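Side-chain contacts in hemerythrin-like domain-containing protein (PDB 2QKP), which is of unknown function but carries a C-terminal PAS-like domain, of a kind that often senses ligands or signals, within a hemerythrin-like protein: residues T33-D38 with R64-C69; E52-R57 with M95-E100; F82-N87 with D91-W96. All blocks are in the same frame, centred on the assembly; numbering follows the deposited sequence. Where two conformers were deposited one is given.

Overall arrangement
Following the chain from the N terminus, strand 31-36 supplies the first side of contact 1, whose partner 64-69 lies in the long loop before helix 72-86; contact 1 thus closes the loop holding strand 41-44. Contact 2 crosses it, because 52-57 lies inside that loop whereas 95-100 belongs to edge strand 92-99. Contact 3 spans the short turn between helix 72-86 and strand 92-99, shares Met95 and Trp96 with contact 2, and follows contact 1 in series. Thr33 CG2 lies 3.4 Å from Arg57 NE, joining contacts 1 and 2, and a probable hydrogen bond links Lys37 O to Arg86 NH2 between contacts 1 and 3. Together they tie loop and helix to the five-stranded sheet.

Contact 1: T33-D38 with R64-C69; sequences TFVNKD and RNVELC
Val35 and Val66 form a small apolar contact between strand 31-36 of the antiparallel sheet and the short 3-10 turn 66-68, in the loop that leads to helix 72-86. Both side chains start out toward the opposite segment, and Val35 CG1 approaches Val66 CB to 4.3 Å. With CG1 anti to the backbone N (chi1 174°), Val35 turns this methyl toward the loop and also toward Phe82 of the helix, which touches both valines.

Beyond this pair the contact is looser. Asn65 ND2 is 4.1 Å from Asp38 O, which is proximity without a hydrogen bond. The amide is held instead by its own segment: Asn65 OD1 accepts from Glu67 N at 3.1 Å, in the carbonyl plane on a lone pair, making an Asx turn that leads into the 3-10 turn. Asn36 makes a second Asx turn, its OD1 accepting from Asp38 N at 2.9 Å, here with the donor 40° out of the carbonyl plane. Asn36 OD1 also accepts from Ile40 N, and ND2 bonds to Gln42.

No hydrogen bond bridges the two segments. The chemistry therefore implies a join made by van der Waals contact, with the two amide oxygens used in local Asx turns and Asn36 ND2 tied to strand 41-44.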
loop_
_atom_site.group_PDB
_atom_site.type_symbol
_atom_site.label_atom_id
_atom_site.label_comp_id
_atom_site.label_asym_id
_atom_site.label_seq_id
_atom_site.Cartn_x
_atom_site.Cartn_y
_atom_site.Cartn_z
ATOM N N THR A 33 1.511 -7.433 -6.048
ATOM C CA THR A 33 1.405 -8.896 -6.201
ATOM C C THR A 33 2.138 -9.526 -5.033
ATOM O O THR A 33 3.074 -8.931 -4.497
ATOM C CB THR A 33 1.979 -9.468 -7.544
ATOM O OG1 THR A 33 3.409 -9.510 -7.480
ATOM C CG2 THR A 33 1.523 -8.660 -8.772
ATOM N N PHE A 34 1.714 -10.716 -4.627
ATOM C CA PHE A 34 2.390 -11.385 -3.529
ATOM C C PHE A 34 2.628 -12.834 -3.908
ATOM O O PHE A 34 1.720 -13.513 -4.353
ATOM C CB PHE A 34 1.536 -11.311 -2.265
ATOM C CG PHE A 34 2.074 -12.101 -1.136
ATOM C CD1 PHE A 34 3.267 -11.710 -0.497
ATOM C CD2 PHE A 34 1.400 -13.232 -0.686
ATOM C CE1 PHE A 34 3.770 -12.434 0.596
ATOM C CE2 PHE A 34 1.910 -13.985 0.395
ATOM C CZ PHE A 34 3.095 -13.589 1.031
ATOM N N VAL A 35 3.861 -13.279 -3.705
ATOM C CA VAL A 35 4.257 -14.681 -3.912
ATOM C C VAL A 35 4.675 -15.244 -2.554
ATOM O O VAL A 35 5.470 -14.619 -1.842
ATOM C CB VAL A 35 5.432 -14.750 -4.925
ATOM C CG1 VAL A 35 5.954 -16.176 -5.047
ATOM C CG2 VAL A 35 5.010 -14.210 -6.279
ATOM N N ASN A 36 4.153 -16.401 -2.156
ATOM C CA ASN A 36 4.404 -16.863 -0.775
ATOM C C ASN A 36 5.743 -17.592 -0.703
ATOM O O ASN A 36 6.452 -17.697 -1.710
ATOM C CB ASN A 36 3.252 -17.725 -0.229
ATOM C CG ASN A 36 3.034 -19.014 -1.046
ATOM O OD1 ASN A 36 3.981 -19.571 -1.607
ATOM N ND2 ASN A 36 1.785 -19.495 -1.093
ATOM N N LYS A 37 6.077 -18.061 0.494
ATOM C CA LYS A 37 7.375 -18.710 0.714
ATOM C C LYS A 37 7.535 -20.074 -0.015
ATOM O O LYS A 37 8.648 -20.616 -0.082
ATOM C CB LYS A 37 7.626 -18.808 2.222
ATOM C CG LYS A 37 6.737 -19.800 2.891
ATOM C CD LYS A 37 6.953 -19.878 4.391
ATOM C CE LYS A 37 6.011 -20.922 4.973
ATOM N NZ LYS A 37 5.918 -22.181 4.131
ATOM N N ASP A 38 6.437 -20.607 -0.564
ATOM C CA ASP A 38 6.452 -21.817 -1.416
ATOM C C ASP A 38 6.433 -21.497 -2.900
ATOM O O ASP A 38 6.061 -22.346 -3.726
ATOM C CB ASP A 38 5.256 -22.709 -1.067
ATOM C CG ASP A 38 5.259 -23.102 0.386
ATOM O OD1 ASP A 38 6.347 -23.456 0.880
ATOM O OD2 ASP A 38 4.194 -23.029 1.042
ATOM N N ARG A 64 -0.607 -20.627 -9.095
ATOM C CA ARG A 64 0.497 -21.228 -9.840
ATOM C C ARG A 64 1.854 -20.843 -9.270
ATOM O O ARG A 64 2.024 -19.726 -8.754
ATOM C CB ARG A 64 0.454 -20.815 -11.316
ATOM C CG ARG A 64 -0.766 -21.295 -12.084
ATOM C CD ARG A 64 -0.531 -21.226 -13.583
ATOM N NE ARG A 64 -1.784 -21.320 -14.331
ATOM C CZ ARG A 64 -2.464 -22.449 -14.532
ATOM N NH1 ARG A 64 -2.019 -23.604 -14.040
ATOM N NH2 ARG A 64 -3.597 -22.419 -15.225
ATOM N N ASN A 65 2.818 -21.766 -9.364
ATOM C CA ASN A 65 4.206 -21.463 -9.046
ATOM C C ASN A 65 4.676 -20.300 -9.915
ATOM O O ASN A 65 4.264 -20.165 -11.076
ATOM C CB ASN A 65 5.094 -22.702 -9.259
ATOM C CG ASN A 65 6.484 -22.556 -8.648
ATOM O OD1 ASN A 65 7.287 -21.725 -9.080
ATOM N ND2 ASN A 65 6.789 -23.402 -7.666
ATOM N N VAL A 66 5.518 -19.442 -9.343
ATOM C CA VAL A 66 5.977 -18.229 -10.026
ATOM C C VAL A 66 6.679 -18.536 -11.352
ATOM O O VAL A 66 6.656 -17.735 -12.285
ATOM C CB VAL A 66 6.876 -17.336 -9.106
ATOM C CG1 VAL A 66 8.185 -18.033 -8.729
ATOM C CG2 VAL A 66 7.154 -15.978 -9.764
ATOM N N GLU A 67 7.267 -19.720 -11.430
ATOM C CA GLU A 67 7.989 -20.153 -12.617
ATOM C C GLU A 67 7.092 -20.349 -13.844
ATOM O O GLU A 67 7.582 -20.462 -14.961
ATOM C CB GLU A 67 8.803 -21.398 -12.273
ATOM C CG GLU A 67 9.701 -21.175 -11.054
ATOM C CD GLU A 67 10.592 -22.360 -10.753
ATOM O OE1 GLU A 67 11.341 -22.788 -11.665
ATOM O OE2 GLU A 67 10.552 -22.852 -9.602
ATOM N N LEU A 68 5.775 -20.346 -13.635
ATOM C CA LEU A 68 4.805 -20.420 -14.726
ATOM C C LEU A 68 4.189 -19.054 -15.059
ATOM O O LEU A 68 3.370 -18.939 -15.978
ATOM C CB LEU A 68 3.697 -21.419 -14.378
ATOM C CG LEU A 68 4.031 -22.905 -14.548
ATOM C CD1 LEU A 68 3.073 -23.766 -13.747
ATOM C CD2 LEU A 68 4.024 -23.319 -16.029
ATOM N N CYS A 69 4.590 -18.026 -14.315
ATOM C CA CYS A 69 3.957 -16.714 -14.401
ATOM C C CYS A 69 4.737 -15.696 -15.209
ATOM O O CYS A 69 4.294 -14.551 -15.350
ATOM C CB CYS A 69 3.710 -16.163 -12.998
ATOM S SG CYS A 69 2.585 -17.194 -12.075
#

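Contact 2: E52-R57 with M95-E100; sequences EMVFKR and MWFQSE
Phe97 CG sits between its backbone N and carbonyl carbon (chi1 61°), which carries the ring toward loop 52-57, while Phe55 has CG beside its backbone N (chi1 -66°) and sends its ring from the opposite direction. The rings meet at Phe55 CZ and Phe97 CE2, 3.9 Å apart. Phe55 CZ comes to the edge of the Phe97 ring, near its plane; a second approach, from Phe55 CE1 to Phe97 CZ, measures 4.1 Å.

Val54 and Phe97 slide past each other in opposite directions, and one valine methyl serves twice. Val54 CG1, anti to the backbone N, touches Phe97 CZ at 4.0 Å and also lies 4.1 Å above the centre of the Phe55 ring, a cover for one face supplied by the preceding residue.

Strand 92-99 is an outermost strand of the five-stranded sheet, whose order 2-1-5-4-3 matches the PAS fold, and 52-57 belongs to the long connection between strand 41-44 and helix 72-86. Val106 on the adjacent strand 104-114 and Val127 on the next one, 120-129, also pack against Val54.

Polar bonds within the loop and to strand 31-36 hold its shape. Lys56 folds back so that Lys56 NZ donates to Met53 O at 2.7 Å, in the carbonyl plane on a lone pair, and to Ala51 O as well. Glu31 of strand 31-36 accepts from Val54 N through OE2 and weakly from Phe55 N through OE1. At the root of the Phe55 side chain, Phe55 CB rests 3.6 Å above the Arg57 guanidinium plane, offset toward its rim.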
loop_
_atom_site.group_PDB
_atom_site.type_symbol
_atom_site.label_atom_id
_atom_site.label_comp_id
_atom_site.label_asym_id
_atom_site.label_seq_id
_atom_site.Cartn_x
_atom_site.Cartn_y
_atom_site.Cartn_z
ATOM N N GLU A 52 -5.314 -2.231 -18.350
ATOM C CA GLU A 52 -4.452 -1.050 -18.161
ATOM C C GLU A 52 -3.268 -1.244 -17.185
ATOM O O GLU A 52 -2.596 -0.286 -16.797
ATOM C CB GLU A 52 -5.296 0.118 -17.695
ATOM C CG GLU A 52 -6.477 0.433 -18.589
ATOM C CD GLU A 52 -7.440 1.393 -17.931
ATOM O OE1 GLU A 52 -7.020 2.097 -16.969
ATOM O OE2 GLU A 52 -8.609 1.452 -18.381
ATOM N N MET A 53 -3.015 -2.493 -16.809
ATOM C CA MET A 53 -1.931 -2.835 -15.891
ATOM C C MET A 53 -0.553 -2.707 -16.541
ATOM O O MET A 53 -0.364 -3.006 -17.739
ATOM C CB MET A 53 -2.129 -4.259 -15.379
ATOM C CG MET A 53 -3.313 -4.449 -14.409
ATOM S SD MET A 53 -3.627 -6.213 -14.087
ATOM C CE MET A 53 -2.376 -6.465 -12.789
ATOM N N VAL A 54 0.421 -2.259 -15.757
ATOM C CA VAL A 54 1.806 -2.164 -16.225
ATOM C C VAL A 54 2.298 -3.584 -16.516
ATOM O O VAL A 54 2.811 -3.873 -17.609
ATOM C CB VAL A 54 2.726 -1.474 -15.165
ATOM C CG1 VAL A 54 4.170 -1.424 -15.631
ATOM C CG2 VAL A 54 2.204 -0.062 -14.814
ATOM N N PHE A 55 2.103 -4.469 -15.537
ATOM C CA PHE A 55 2.504 -5.869 -15.635
ATOM C C PHE A 55 1.236 -6.684 -15.551
ATOM O O PHE A 55 0.697 -6.904 -14.467
ATOM C CB PHE A 55 3.456 -6.281 -14.500
ATOM C CG PHE A 55 4.797 -5.593 -14.544
ATOM C CD1 PHE A 55 5.462 -5.395 -15.752
ATOM C CD2 PHE A 55 5.412 -5.181 -13.369
ATOM C CE1 PHE A 55 6.713 -4.762 -15.791
ATOM C CE2 PHE A 55 6.663 -4.563 -13.396
ATOM C CZ PHE A 55 7.311 -4.347 -14.606
ATOM N N LYS A 56 0.757 -7.114 -16.709
ATOM C CA LYS A 56 -0.504 -7.819 -16.779
ATOM C C LYS A 56 -0.472 -9.067 -15.909
ATOM O O LYS A 56 0.483 -9.843 -15.965
ATOM C CB LYS A 56 -0.812 -8.213 -18.209
ATOM C CG LYS A 56 -2.102 -7.642 -18.699
ATOM C CD LYS A 56 -1.807 -6.329 -19.379
ATOM C CE LYS A 56 -2.893 -5.313 -19.110
ATOM N NZ LYS A 56 -2.376 -3.941 -19.337
ATOM N N ARG A 57 -1.505 -9.223 -15.090
ATOM C CA ARG A 57 -1.729 -10.462 -14.361
ATOM C C ARG A 57 -3.142 -10.890 -14.713
ATOM O O ARG A 57 -3.995 -10.044 -15.003
ATOM C CB ARG A 57 -1.619 -10.257 -12.844
ATOM C CG ARG A 57 -0.393 -9.478 -12.373
ATOM C CD ARG A 57 0.890 -10.262 -12.531
ATOM N NE ARG A 57 2.027 -9.475 -12.046
ATOM C CZ ARG A 57 3.267 -9.527 -12.533
ATOM N NH1 ARG A 57 3.579 -10.326 -13.546
ATOM N NH2 ARG A 57 4.208 -8.765 -11.992
ATOM N N MET A 95 13.606 -1.277 -9.661
ATOM C CA MET A 95 13.879 -0.931 -11.045
ATOM C C MET A 95 12.916 0.160 -11.534
ATOM O O MET A 95 11.831 0.354 -10.984
ATOM C CB MET A 95 13.889 -2.181 -11.964
ATOM C CG MET A 95 13.001 -3.349 -11.612
ATOM S SD MET A 95 13.447 -4.414 -10.214
ATOM C CE MET A 95 14.385 -5.734 -11.003
ATOM N N TRP A 96 13.326 0.901 -12.562
ATOM C CA TRP A 96 12.449 1.940 -13.084
ATOM C C TRP A 96 12.713 2.108 -14.578
ATOM O O TRP A 96 13.819 1.810 -15.057
ATOM C CB TRP A 96 12.650 3.268 -12.355
ATOM C CG TRP A 96 14.082 3.745 -12.273
ATOM C CD1 TRP A 96 14.758 4.527 -13.180
ATOM C CD2 TRP A 96 14.995 3.492 -11.207
ATOM N NE1 TRP A 96 16.046 4.761 -12.742
ATOM C CE2 TRP A 96 16.215 4.143 -11.527
ATOM C CE3 TRP A 96 14.916 2.760 -10.027
ATOM C CZ2 TRP A 96 17.336 4.067 -10.700
ATOM C CZ3 TRP A 96 16.012 2.718 -9.195
ATOM C CH2 TRP A 96 17.215 3.364 -9.535
ATOM N N PHE A 97 11.690 2.552 -15.289
ATOM C CA PHE A 97 11.739 2.672 -16.745
ATOM C C PHE A 97 10.589 3.525 -17.226
ATOM O O PHE A 97 9.557 3.634 -16.558
ATOM C CB PHE A 97 11.675 1.280 -17.410
ATOM C CG PHE A 97 10.407 0.502 -17.121
ATOM C CD1 PHE A 97 9.289 0.613 -17.956
ATOM C CD2 PHE A 97 10.336 -0.358 -16.030
ATOM C CE1 PHE A 97 8.108 -0.119 -17.702
ATOM C CE2 PHE A 97 9.168 -1.090 -15.769
ATOM C CZ PHE A 97 8.053 -0.966 -16.601
ATOM N N GLN A 98 10.768 4.120 -18.408
ATOM C CA GLN A 98 9.735 4.906 -19.061
ATOM C C GLN A 98 8.779 3.965 -19.789
ATOM O O GLN A 98 9.224 3.021 -20.443
ATOM C CB GLN A 98 10.382 5.825 -20.094
ATOM C CG GLN A 98 10.979 7.070 -19.540
ATOM C CD GLN A 98 9.961 8.163 -19.368
ATOM O OE1 GLN A 98 10.249 9.207 -18.771
ATOM N NE2 GLN A 98 8.755 7.939 -19.888
ATOM N N SER A 99 7.478 4.202 -19.653
ATOM C CA SER A 99 6.484 3.493 -20.447
ATOM C C SER A 99 5.709 4.518 -21.262
ATOM O O SER A 99 4.785 5.142 -20.752
ATOM C CB SER A 99 5.527 2.702 -19.553
ATOM O OG SER A 99 4.505 2.092 -20.340
ATOM N N GLU A 100 6.091 4.704 -22.520
ATOM C CA GLU A 100 5.356 5.625 -23.393
ATOM C C GLU A 100 3.944 5.098 -23.709
ATOM O O GLU A 100 3.002 5.887 -23.815
ATOM C CB GLU A 100 6.142 5.941 -24.672
ATOM C CG GLU A 100 7.432 6.755 -24.455
ATOM C CD GLU A 100 7.183 8.205 -24.037
ATOM O OE1 GLU A 100 6.357 8.441 -23.125
ATOM O OE2 GLU A 100 7.830 9.116 -24.605
#

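Contact 3: F82-N87 with D91-W96; sequences FELLRN and DKVNMW
Arg114 NH2 is gripped by two backbone carbonyls near the C-terminal end of helix 72-86, those of Leu85 and Arg86, and Leu85 is also the helix residue that comes nearest to segment 91-96. A positive group at this end of a helix probably benefits from the helix dipole.

Leu85 CG stands beside the backbone N (chi1 -65°), and from there the CD2 branch does the touching. Leu85 CD2 lies 3.6 Å from Asp91 O and 3.8 Å from Lys92 N, so a methyl rests against the peptide that opens the strand. Leu85 CD2 is also 4.2 Å from Val93 CG2. Leu84 CD1 reaches the same Val93 CG2 at 4.4 Å, and this methyl is thereby shared by two consecutive helix residues.

No hydrogen bond joins the segments, and the contact is made by methyls against each other and against the Asp91-Lys92 peptide. Tyr110 and Val123, from the adjoining part of the sheet, also touch Leu85. The axes of the short segments 82-86 and 92-96 come within 8.9 Å at 146°, so the chain runs back roughly antiparallel after a brief turn. This reversal from helix to edge strand, with the helix packed on the sheet, is consistent with the connection from the long helix to the third strand in PAS domains.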
loop_
_atom_site.group_PDB
_atom_site.type_symbol
_atom_site.label_atom_id
_atom_site.label_comp_id
_atom_site.label_asym_id
_atom_site.label_seq_id
_atom_site.Cartn_x
_atom_site.Cartn_y
_atom_site.Cartn_z
ATOM N N PHE A 82 14.518 -13.026 -6.268
ATOM C CA PHE A 82 13.916 -13.786 -5.139
ATOM C C PHE A 82 14.994 -14.364 -4.239
ATOM O O PHE A 82 14.850 -14.392 -3.025
ATOM C CB PHE A 82 13.024 -14.925 -5.647
ATOM C CG PHE A 82 11.616 -14.493 -5.993
ATOM C CD1 PHE A 82 11.379 -13.272 -6.618
ATOM C CD2 PHE A 82 10.540 -15.325 -5.721
ATOM C CE1 PHE A 82 10.061 -12.858 -6.958
ATOM C CE2 PHE A 82 9.229 -14.930 -6.063
ATOM C CZ PHE A 82 9.001 -13.695 -6.681
ATOM N N GLU A 83 16.098 -14.812 -4.838
ATOM C CA GLU A 83 17.184 -15.359 -4.044
ATOM C C GLU A 83 17.837 -14.321 -3.115
ATOM O O GLU A 83 18.115 -14.613 -1.939
ATOM C CB GLU A 83 18.259 -16.025 -4.934
ATOM C CG GLU A 83 19.369 -16.583 -4.047
ATOM C CD GLU A 83 20.411 -17.408 -4.765
ATOM O OE1 GLU A 83 20.936 -16.944 -5.811
ATOM O OE2 GLU A 83 20.735 -18.510 -4.236
ATOM N N LEU A 84 18.089 -13.133 -3.642
ATOM C CA LEU A 84 18.691 -12.035 -2.880
ATOM C C LEU A 84 17.814 -11.693 -1.690
ATOM O O LEU A 84 18.302 -11.492 -0.584
ATOM C CB LEU A 84 18.793 -10.767 -3.729
ATOM C CG LEU A 84 19.961 -10.642 -4.717
ATOM C CD1 LEU A 84 19.648 -9.579 -5.775
ATOM C CD2 LEU A 84 21.228 -10.301 -3.931
ATOM N N LEU A 85 16.508 -11.583 -1.937
ATOM C CA LEU A 85 15.564 -11.217 -0.874
ATOM C C LEU A 85 15.455 -12.301 0.191
ATOM O O LEU A 85 15.484 -12.003 1.378
ATOM C CB LEU A 85 14.170 -10.920 -1.495
ATOM C CG LEU A 85 14.128 -9.714 -2.415
ATOM C CD1 LEU A 85 12.719 -9.620 -3.114
ATOM C CD2 LEU A 85 14.523 -8.365 -1.737
ATOM N N ARG A 86 15.282 -13.548 -0.246
ATOM C CA ARG A 86 15.112 -14.647 0.690
ATOM C C ARG A 86 16.363 -14.824 1.562
ATOM O O ARG A 86 16.269 -15.014 2.767
ATOM C CB ARG A 86 14.728 -15.946 -0.019
ATOM C CG ARG A 86 14.531 -17.049 1.012
ATOM C CD ARG A 86 14.486 -18.371 0.349
ATOM N NE ARG A 86 13.214 -18.597 -0.325
ATOM C CZ ARG A 86 12.135 -19.169 0.226
ATOM N NH1 ARG A 86 12.115 -19.532 1.504
ATOM N NH2 ARG A 86 11.047 -19.363 -0.520
ATOM N N ASN A 87 17.548 -14.690 0.958
ATOM C CA ASN A 87 18.778 -14.808 1.747
ATOM C C ASN A 87 19.118 -13.620 2.651
ATOM O O ASN A 87 20.067 -13.679 3.454
ATOM C CB ASN A 87 19.939 -15.193 0.825
ATOM C CG ASN A 87 19.842 -16.625 0.390
ATOM O OD1 ASN A 87 19.489 -17.514 1.188
ATOM N ND2 ASN A 87 20.151 -16.875 -0.871
ATOM N N ASP A 91 16.696 -6.026 1.459
ATOM C CA ASP A 91 15.285 -6.061 1.837
ATOM C C ASP A 91 14.400 -5.669 0.665
ATOM O O ASP A 91 13.211 -6.026 0.634
ATOM C CB ASP A 91 15.002 -5.226 3.096
ATOM C CG ASP A 91 15.287 -3.755 2.921
ATOM O OD1 ASP A 91 16.078 -3.344 2.037
ATOM O OD2 ASP A 91 14.725 -2.992 3.726
ATOM N N LYS A 92 14.992 -4.934 -0.284
ATOM C CA LYS A 92 14.320 -4.439 -1.482
ATOM C C LYS A 92 15.237 -4.461 -2.703
ATOM O O LYS A 92 16.466 -4.287 -2.576
ATOM C CB LYS A 92 13.855 -2.989 -1.281
ATOM C CG LYS A 92 12.788 -2.793 -0.204
ATOM C CD LYS A 92 12.438 -1.325 -0.036
ATOM C CE LYS A 92 13.499 -0.576 0.760
ATOM N NZ LYS A 92 13.072 0.780 1.217
ATOM N N VAL A 93 14.631 -4.652 -3.872
ATOM C CA VAL A 93 15.295 -4.463 -5.155
ATOM C C VAL A 93 14.362 -3.571 -5.954
ATOM O O VAL A 93 13.166 -3.873 -6.061
ATOM C CB VAL A 93 15.502 -5.794 -5.868
ATOM C CG1 VAL A 93 16.034 -5.610 -7.287
ATOM C CG2 VAL A 93 16.471 -6.649 -5.058
ATOM N N ASN A 94 14.910 -2.503 -6.543
ATOM C CA ASN A 94 14.106 -1.541 -7.307
ATOM C C ASN A 94 14.569 -1.469 -8.768
ATOM O O ASN A 94 15.768 -1.650 -9.067
ATOM C CB ASN A 94 14.223 -0.153 -6.698
ATOM C CG ASN A 94 13.921 -0.131 -5.209
ATOM O OD1 ASN A 94 14.804 0.119 -4.376
ATOM N ND2 ASN A 94 12.672 -0.365 -4.864
ATOM N N MET A 95 13.606 -1.277 -9.661
ATOM C CA MET A 95 13.879 -0.931 -11.045
ATOM C C MET A 95 12.916 0.160 -11.534
ATOM O O MET A 95 11.831 0.354 -10.984
ATOM C CB MET A 95 13.889 -2.181 -11.964
ATOM C CG MET A 95 13.001 -3.349 -11.612
ATOM S SD MET A 95 13.447 -4.414 -10.214
ATOM C CE MET A 95 14.385 -5.734 -11.003
ATOM N N TRP A 96 13.326 0.901 -12.562
ATOM C CA TRP A 96 12.449 1.940 -13.084
ATOM C C TRP A 96 12.713 2.108 -14.578
ATOM O O TRP A 96 13.819 1.810 -15.057
ATOM C CB TRP A 96 12.650 3.268 -12.355
ATOM C CG TRP A 96 14.082 3.745 -12.273
ATOM C CD1 TRP A 96 14.758 4.527 -13.180
ATOM C CD2 TRP A 96 14.995 3.492 -11.207
ATOM N NE1 TRP A 96 16.046 4.761 -12.742
ATOM C CE2 TRP A 96 16.215 4.143 -11.527
ATOM C CE3 TRP A 96 14.916 2.760 -10.027
ATOM C CZ2 TRP A 96 17.336 4.067 -10.700
ATOM C CZ3 TRP A 96 16.012 2.718 -9.195
ATOM C CH2 TRP A 96 17.215 3.364 -9.535
#